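Local coordinates for protein MGS-M4 (Unidentified, PDB 4Q3M) that is probably an NAD(P)H-dependent aldo-keto reductase with a TIM-barrel fold, its natural substrate still unknown, at residues 43-46 and 47-50; 84-87 and 88-91. All blocks are in the same frame, centred on the assembly; numbering follows the deposited sequence.

Interaction 1: 43-46 and 47-50; sequences DTAM and IYGN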
# COMPACT_ATOMS: atom_id res chain seq x y z
N ASP A 43 -6.10 23.18 5.27
CA ASP A 43 -5.56 22.28 4.27
C ASP A 43 -6.52 22.10 3.09
O ASP A 43 -7.62 21.59 3.26
CB ASP A 43 -5.24 20.92 4.89
CG ASP A 43 -4.61 19.95 3.91
OD1 ASP A 43 -3.36 19.92 3.81
OD2 ASP A 43 -5.36 19.22 3.23
N THR A 44 -6.09 22.53 1.91
CA THR A 44 -6.92 22.41 0.71
C THR A 44 -6.12 21.84 -0.46
O THR A 44 -4.98 21.41 -0.30
CB THR A 44 -7.52 23.77 0.31
OG1 THR A 44 -8.38 23.60 -0.82
CG2 THR A 44 -6.42 24.77 -0.04
N ALA A 45 -6.75 21.82 -1.64
CA ALA A 45 -6.13 21.32 -2.86
C ALA A 45 -6.92 21.77 -4.08
O ALA A 45 -8.09 22.13 -3.96
CB ALA A 45 -6.01 19.81 -2.83
N MET A 46 -6.29 21.75 -5.25
CA MET A 46 -6.96 22.20 -6.46
C MET A 46 -8.07 21.24 -6.87
O MET A 46 -9.06 21.65 -7.47
CB MET A 46 -5.96 22.40 -7.60
CG MET A 46 -5.68 21.18 -8.48
SD MET A 46 -6.87 20.92 -9.82
CE MET A 46 -7.18 22.60 -10.34
N ILE A 47 -7.91 19.96 -6.55
CA ILE A 47 -8.90 18.95 -6.93
C ILE A 47 -10.17 19.07 -6.09
O ILE A 47 -11.23 18.60 -6.49
CB ILE A 47 -8.31 17.52 -6.80
CG1 ILE A 47 -9.13 16.53 -7.64
CG2 ILE A 47 -8.23 17.09 -5.34
CD1 ILE A 47 -9.17 16.87 -9.11
N TYR A 48 -10.05 19.71 -4.93
CA TYR A 48 -11.20 19.92 -4.06
C TYR A 48 -12.12 20.98 -4.64
O TYR A 48 -13.33 20.98 -4.40
CB TYR A 48 -10.76 20.33 -2.65
CG TYR A 48 -9.88 19.31 -1.95
CD1 TYR A 48 -9.92 17.97 -2.31
CD2 TYR A 48 -9.02 19.69 -0.94
CE1 TYR A 48 -9.12 17.04 -1.67
CE2 TYR A 48 -8.22 18.77 -0.29
CZ TYR A 48 -8.27 17.44 -0.67
OH TYR A 48 -7.47 16.52 -0.03
N GLY A 49 -11.54 21.90 -5.41
CA GLY A 49 -12.30 22.96 -6.05
C GLY A 49 -12.94 23.91 -5.05
O GLY A 49 -14.02 24.44 -5.29
N ASN A 50 -12.26 24.12 -3.92
CA ASN A 50 -12.76 25.03 -2.90
C ASN A 50 -11.74 26.11 -2.53
O ASN A 50 -11.93 26.83 -1.56
CB ASN A 50 -13.19 24.26 -1.65
CG ASN A 50 -12.07 23.42 -1.06
OD1 ASN A 50 -10.89 23.68 -1.27
ND2 ASN A 50 -12.45 22.40 -0.30
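Tyr48 turns back over Ala45, whose CB lies 3.7 Å from the centroid of the Tyr48 ring, over one face and shifted toward the rim, a CH-pi contact. With CG of Tyr48 anti to its carbonyl carbon (chi1 -60°), the ring is carried back alongside 44-45, and its CD2 also passes the backbone of Thr44. The chain from 45 to 49 makes two overlapping type I turns: Tyr48 N bonds to Ala45 O at 3.3 Å, then Gly49 N to Met46 O at 3.2 Å. Gly49 follows with positive phi and brings Asn50 back toward Thr44. There the Thr44 hydroxyl OG1 donates to Asn50 OD1 at 2.6 Å, in the carbonyl plane, closing the loop just before helix 51-59. A leucine here, with no ring or hydroxyl, would probably leave the Ala45 methyl without its aromatic face and Lys73 without its phenol neighbour. Further out, Lys73 forms a salt bridge with Asp43 and a hydrogen bond with Thr44 O, while Gln158 holds the other Asp43 oxygen. Aspartate, tyrosine and lysine gathered at the C-terminal end of the barrel strands match the catalytic tetrad of aldo-keto reductases, of which they are probably three members.

Interaction 2: 84-87 and 88-91; sequences TLEA and FNTS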
# COMPACT_ATOMS: atom_id res chain seq x y z
N THR A 84 3.35 22.95 -13.69
CA THR A 84 3.28 23.13 -12.25
C THR A 84 3.31 24.61 -11.87
O THR A 84 2.55 25.06 -11.02
CB THR A 84 4.44 22.41 -11.53
OG1 THR A 84 4.24 20.99 -11.62
CG2 THR A 84 4.50 22.80 -10.07
N LEU A 85 4.20 25.37 -12.52
CA LEU A 85 4.31 26.80 -12.29
C LEU A 85 2.98 27.51 -12.55
O LEU A 85 2.60 28.43 -11.83
CB LEU A 85 5.40 27.41 -13.17
CG LEU A 85 6.85 26.96 -12.92
CD1 LEU A 85 7.78 27.62 -13.92
CD2 LEU A 85 7.27 27.28 -11.49
N GLU A 86 2.29 27.07 -13.60
CA GLU A 86 1.01 27.66 -13.98
C GLU A 86 -0.12 27.23 -13.05
O GLU A 86 -0.98 28.03 -12.69
CB GLU A 86 0.67 27.29 -15.43
CG GLU A 86 -0.67 27.82 -15.92
CD GLU A 86 -0.69 29.33 -16.11
OE1 GLU A 86 0.38 29.97 -15.99
OE2 GLU A 86 -1.78 29.88 -16.39
N ALA A 87 -0.12 25.96 -12.67
CA ALA A 87 -1.14 25.43 -11.78
C ALA A 87 -1.01 26.04 -10.39
O ALA A 87 -1.99 26.12 -9.64
CB ALA A 87 -1.04 23.91 -11.70
N PHE A 88 0.20 26.46 -10.04
CA PHE A 88 0.45 27.11 -8.76
C PHE A 88 -0.12 28.52 -8.73
O PHE A 88 -0.73 28.93 -7.75
CB PHE A 88 1.95 27.14 -8.47
CG PHE A 88 2.30 27.89 -7.22
CD1 PHE A 88 2.10 27.32 -5.97
CD2 PHE A 88 2.84 29.17 -7.28
CE1 PHE A 88 2.41 28.00 -4.82
CE2 PHE A 88 3.16 29.86 -6.13
CZ PHE A 88 2.95 29.27 -4.90
N ASN A 89 0.08 29.26 -9.82
CA ASN A 89 -0.45 30.61 -9.94
C ASN A 89 -1.98 30.59 -9.93
O ASN A 89 -2.61 31.50 -9.39
CB ASN A 89 0.06 31.28 -11.21
CG ASN A 89 1.56 31.21 -11.35
OD1 ASN A 89 2.29 31.35 -10.36
ND2 ASN A 89 2.04 30.99 -12.57
N THR A 90 -2.55 29.55 -10.52
CA THR A 90 -4.00 29.36 -10.50
C THR A 90 -4.48 29.13 -9.07
O THR A 90 -5.47 29.72 -8.64
CB THR A 90 -4.43 28.18 -11.39
OG1 THR A 90 -4.00 28.42 -12.74
CG2 THR A 90 -5.94 28.01 -11.36
N SER A 91 -3.77 28.28 -8.34
CA SER A 91 -4.06 28.03 -6.93
C SER A 91 -3.93 29.32 -6.13
O SER A 91 -4.79 29.66 -5.32
CB SER A 91 -3.12 26.96 -6.36
OG SER A 91 -3.41 25.69 -6.90
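Phe88 and Ala87 sit at the middle of this part of helix 81-94, and each reaches the opposite half mainly through its backbone. Phe88 N donates to Thr84 O at 2.9 Å, and Phe88 CB rests 3.3 Å from the same Thr84 O. The ring itself does not stay with these residues: CG is anti to the backbone N (chi1 175°), which points the phenyl away from residues 84-87, toward strand 102-105 and helix 111-126. Ala87 takes part through its carbonyl, Ala87 O receiving Ser91 N at 3.1 Å, and its methyl packs on Leu74 and Asp78.

Glu86 is the third main participant, and its carbonyl oxygen is gripped twice by one residue. Thr90 N reaches Glu86 O at 3.1 Å, and the Thr90 hydroxyl OG1 donates to Glu86 O at 3.0 Å. The two donors arrive from opposite faces of the carbonyl plane. With OG1 beside its own backbone N (chi1 -59°), Thr90 folds its hydroxyl back on the preceding turn. On the exposed flank the Glu86 carboxylate and the Asn89 amide cross with their planes 87° apart, OE1 of Glu86 coming no nearer than 3.9 Å to ND2 of Asn89.

Outside residues 84-91, the polar ends at the two extremes look elsewhere: Thr84 OG1 bonds back to Gly80 O, with Asp78 O as a second acceptor within reach, and Ser91 OG to Glu51 of helix 51-59. The Phe88 ring meets Tyr103 of strand 102-105 edge-to-face and also touches Leu124, while Thr84 packs on Thr117, Ala120 and Phe121. Helix 81-94, the connecting helix of a beta-alpha-beta unit, is thus seated against helix 111-126 through Thr84 and Phe88, and against Leu74 of strand 69-74 through Thr84 and Ala87.

Following the chain from the N terminus, strand 41-43 runs straight into interaction 1, which closes the short loop leading to helix 51-59. The chain then returns through strand 69-74 before entering helix 81-94, where interaction 2 spans about two turns. The two are in series, neither crossing nor enclosing the other, with centres about 13 Å apart. They still meet at one edge, with CB of Met46 4.2 Å from OG of Ser91. Glu51 links them too, touched by Thr44 and Met46 and bonded to Ser91. Side chains of both contacts touch strand 69-74, so a strand-end loop and an outer helix of the barrel share this strand as a neighbour.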